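PDB 7PBG: FAD-binding oxidoreductase from Gulosibacter chungangensis, which oxidises 4-alkylphenols, dehydrogenating 4-ethylphenol to 4-vinylphenol with the help of a covalently attached FAD cofactor. Local coordinates for residues L105-R110 against F225-R230. Sequence-based numbering, arbitrary orientation.
Sequences LHLGKR and FGICTR. With FAD (flavin-adenine dinucleotide), chain C.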
loop_
_atom_site.group_PDB
_atom_site.type_symbol
_atom_site.label_atom_id
_atom_site.label_comp_id
_atom_site.label_asym_id
_atom_site.label_seq_id
_atom_site.Cartn_x
_atom_site.Cartn_y
_atom_site.Cartn_z
ATOM N N LEU A 105 -27.473 3.152 -3.499
ATOM C CA LEU A 105 -27.441 2.519 -2.163
ATOM C C LEU A 105 -26.718 3.496 -1.244
ATOM O O LEU A 105 -25.526 3.564 -1.323
ATOM C CB LEU A 105 -26.714 1.171 -2.183
ATOM C CG LEU A 105 -27.504 -0.018 -2.705
ATOM C CD1 LEU A 105 -28.197 0.269 -4.022
ATOM C CD2 LEU A 105 -26.629 -1.265 -2.778
ATOM N N HIS A 106 -27.438 4.186 -0.364
ATOM C CA HIS A 106 -26.796 5.021 0.672
ATOM C C HIS A 106 -26.600 4.160 1.926
ATOM O O HIS A 106 -27.482 4.129 2.784
ATOM C CB HIS A 106 -27.604 6.284 0.879
ATOM C CG HIS A 106 -27.016 7.179 1.900
ATOM N ND1 HIS A 106 -27.738 8.140 2.509
ATOM C CD2 HIS A 106 -25.804 7.172 2.469
ATOM C CE1 HIS A 106 -26.978 8.743 3.414
ATOM N NE2 HIS A 106 -25.784 8.178 3.395
ATOM N N LEU A 107 -25.441 3.525 2.016
ATOM C CA LEU A 107 -25.115 2.591 3.098
ATOM C C LEU A 107 -25.074 3.320 4.430
ATOM O O LEU A 107 -25.452 2.715 5.418
ATOM C CB LEU A 107 -23.798 1.866 2.810
ATOM C CG LEU A 107 -23.979 0.554 2.043
ATOM C CD1 LEU A 107 -24.270 0.793 0.591
ATOM C CD2 LEU A 107 -22.790 -0.366 2.241
ATOM N N GLY A 108 -24.547 4.548 4.438
ATOM C CA GLY A 108 -24.209 5.218 5.689
ATOM C C GLY A 108 -25.451 5.691 6.438
ATOM O O GLY A 108 -25.316 6.012 7.616
ATOM N N LYS A 109 -26.614 5.777 5.802
ATOM C CA LYS A 109 -27.844 6.260 6.484
ATOM C C LYS A 109 -28.059 5.387 7.732
ATOM O O LYS A 109 -28.290 5.965 8.827
ATOM C CB LYS A 109 -29.026 6.220 5.502
ATOM C CG LYS A 109 -30.395 6.574 6.091
ATOM C CD LYS A 109 -30.960 7.906 5.749
ATOM C CE LYS A 109 -32.100 8.307 6.673
ATOM N NZ LYS A 109 -33.413 7.897 6.128
ATOM N N ARG A 110 -28.012 4.044 7.583
ATOM C CA ARG A 110 -28.305 3.090 8.679
ATOM C C ARG A 110 -27.064 2.308 9.117
ATOM O O ARG A 110 -27.034 1.845 10.278
ATOM C CB ARG A 110 -29.395 2.129 8.222
ATOM C CG ARG A 110 -30.672 2.876 7.891
ATOM C CD ARG A 110 -31.699 1.955 7.313
ATOM N NE ARG A 110 -32.062 0.917 8.265
ATOM C CZ ARG A 110 -32.564 -0.276 7.945
ATOM N NH1 ARG A 110 -32.789 -0.583 6.684
ATOM N NH2 ARG A 110 -32.925 -1.117 8.900
ATOM N N PHE A 225 -16.229 -2.666 -8.303
ATOM C CA PHE A 225 -16.018 -4.130 -8.196
ATOM C C PHE A 225 -16.710 -4.713 -6.962
ATOM O O PHE A 225 -16.956 -5.930 -6.897
ATOM C CB PHE A 225 -14.534 -4.460 -8.136
ATOM C CG PHE A 225 -13.713 -4.021 -9.316
ATOM C CD1 PHE A 225 -14.285 -3.753 -10.554
ATOM C CD2 PHE A 225 -12.362 -3.797 -9.146
ATOM C CE1 PHE A 225 -13.487 -3.365 -11.617
ATOM C CE2 PHE A 225 -11.570 -3.394 -10.202
ATOM C CZ PHE A 225 -12.143 -3.188 -11.430
ATOM N N GLY A 226 -17.099 -3.876 -6.020
ATOM C CA GLY A 226 -17.731 -4.403 -4.813
ATOM C C GLY A 226 -18.322 -3.302 -3.994
ATOM O O GLY A 226 -18.070 -2.131 -4.286
ATOM N N ILE A 227 -19.001 -3.690 -2.925
ATOM C CA ILE A 227 -19.628 -2.759 -1.947
ATOM C C ILE A 227 -19.051 -3.029 -0.553
ATOM O O ILE A 227 -19.243 -4.097 0.006
ATOM C CB ILE A 227 -21.150 -2.847 -2.027
ATOM C CG1 ILE A 227 -21.643 -2.636 -3.456
ATOM C CG2 ILE A 227 -21.778 -1.903 -1.010
ATOM C CD1 ILE A 227 -23.137 -2.879 -3.617
ATOM N N CYS A 228 -18.323 -2.065 0.005
ATOM C CA CYS A 228 -17.676 -2.218 1.306
ATOM C C CYS A 228 -18.704 -1.978 2.449
ATOM O O CYS A 228 -19.485 -1.014 2.382
ATOM C CB CYS A 228 -16.567 -1.222 1.447
ATOM S SG CYS A 228 -15.627 -1.486 2.968
ATOM N N THR A 229 -18.759 -2.909 3.393
ATOM C CA THR A 229 -19.704 -2.838 4.540
ATOM C C THR A 229 -18.940 -2.645 5.847
ATOM O O THR A 229 -19.575 -2.406 6.891
ATOM C CB THR A 229 -20.575 -4.089 4.522
ATOM O OG1 THR A 229 -19.711 -5.226 4.618
ATOM C CG2 THR A 229 -21.401 -4.154 3.256
ATOM N N ARG A 230 -17.633 -2.750 5.828
ATOM C CA ARG A 230 -16.817 -2.638 7.077
ATOM C C ARG A 230 -15.391 -2.369 6.666
ATOM O O ARG A 230 -14.913 -2.987 5.656
ATOM C CB ARG A 230 -16.948 -3.919 7.915
ATOM C CG ARG A 230 -16.336 -3.756 9.304
ATOM C CD ARG A 230 -16.059 -5.053 10.026
ATOM N NE ARG A 230 -17.298 -5.761 10.261
ATOM C CZ ARG A 230 -17.547 -6.569 11.263
ATOM N NH1 ARG A 230 -16.624 -6.811 12.182
ATOM N NH2 ARG A 230 -18.753 -7.100 11.349
HETATM P PA FAD C . -18.645 8.837 -0.523
HETATM O O1A FAD C . -19.342 9.835 -1.391
HETATM O O2A FAD C . -19.472 8.003 0.424
HETATM O O5B FAD C . -17.853 7.857 -1.456
HETATM C C5B FAD C . -17.082 8.323 -2.554
HETATM C C4B FAD C . -17.043 7.223 -3.587
HETATM O O4B FAD C . -16.349 6.053 -3.065
HETATM C C3B FAD C . -18.406 6.674 -4.038
HETATM O O3B FAD C . -18.993 7.499 -5.040
HETATM C C2B FAD C . -18.057 5.240 -4.467
HETATM O O2B FAD C . -17.519 5.263 -5.776
HETATM C C1B FAD C . -17.017 4.855 -3.420
HETATM N N9A FAD C . -17.558 4.265 -2.224
HETATM C C8A FAD C . -17.784 4.908 -1.047
HETATM N N7A FAD C . -18.257 4.111 -0.135
HETATM C C5A FAD C . -18.410 2.895 -0.759
HETATM C C6A FAD C . -18.824 1.645 -0.291
HETATM N N6A FAD C . -19.274 1.442 0.954
HETATM N N1A FAD C . -18.838 0.629 -1.183
HETATM C C2A FAD C . -18.382 0.856 -2.441
HETATM N N3A FAD C . -17.935 1.984 -2.978
HETATM C C4A FAD C . -17.978 2.979 -2.069
HETATM N N1 FAD C . -11.197 15.184 -0.330
HETATM C C2 FAD C . -10.113 14.713 0.260
HETATM O O2 FAD C . -9.791 13.502 0.153
HETATM N N3 FAD C . -9.360 15.485 1.067
HETATM C C4 FAD C . -9.608 16.814 1.257
HETATM O O4 FAD C . -8.922 17.461 2.071
HETATM C C4X FAD C . -10.706 17.363 0.621
HETATM N N5 FAD C . -10.933 18.639 0.790
HETATM C C5X FAD C . -12.037 19.154 0.156
HETATM C C6 FAD C . -12.317 20.515 0.342
HETATM C C7 FAD C . -13.437 21.109 -0.208
HETATM C C7M FAD C . -13.704 22.579 0.037
HETATM C C8 FAD C . -14.319 20.308 -0.966
HETATM C C8M FAD C . -15.546 20.907 -1.583
HETATM C C9 FAD C . -14.035 18.976 -1.184
HETATM C C9A FAD C . -12.905 18.355 -0.622
HETATM N N10 FAD C . -12.622 17.001 -0.773
HETATM C C10 FAD C . -11.513 16.456 -0.142
HETATM C "C1'" FAD C . -13.532 16.083 -1.506
HETATM C "C2'" FAD C . -14.607 15.446 -0.611
HETATM O "O2'" FAD C . -15.191 16.437 0.302
HETATM C "C3'" FAD C . -14.115 14.296 0.293
HETATM O "O3'" FAD C . -13.256 13.447 -0.427
HETATM C "C4'" FAD C . -15.215 13.444 0.939
HETATM O "O4'" FAD C . -14.714 12.812 2.127
HETATM C "C5'" FAD C . -15.733 12.406 -0.020
HETATM O "O5'" FAD C . -17.114 12.101 0.218
HETATM P P FAD C . -17.550 10.909 1.185
HETATM O O1P FAD C . -18.968 11.151 1.612
HETATM O O2P FAD C . -16.498 10.816 2.243
HETATM O O3P FAD C . -17.474 9.605 0.262
#
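I227 meets L107 and L105 with its two branches, and this division of labour carries most of the contact. I227 CG2 lies 3.7 Å from L107 CD2. The longer arm runs out with I227 CD1 anti to CB (chi2 173°), and I227 CD1 stops 3.9 Å from L105 CD2. The isoleucine crosses L105 at about a right angle and L107 obliquely. L107 CD2 has three neighbours: besides I227 CG2 it approaches T229 CG2 and sits 3.4 Å from C228 O, a van der Waals contact with a carbonyl. No hydrogen bond joins the two segments directly.

The polar work is done on the adenine of FAD. C228 N donates to FAD N1A over 3.0 Å. In return FAD N6A donates to C228 O at 2.8 Å. Both bonds are moderately bent, and a single residue's backbone reads both groups. I227 CG2 adds an apolar neighbour 3.9 Å from FAD N1A.

In the next shell, V67 of helix 64-77 and A83 of strand 81-84 pack against both L107 and I227. Backbone bonds tie L105 and L107 to F84 and I227 to V185, and T229 OG1 is held by E183. The contact thus joins the mixed sheet containing strand 103-106 to the antiparallel sheet containing strand 226-237, the two-sheet arrangement of the PCMH-type FAD-binding domain.

As a worked case of base recognition by main chain, the paired bonds copy the Watson-Crick pattern of acceptor N1A beside donor N6A. This probably favours adenine, since guanine presents a donor at N1 and an acceptor at position 6.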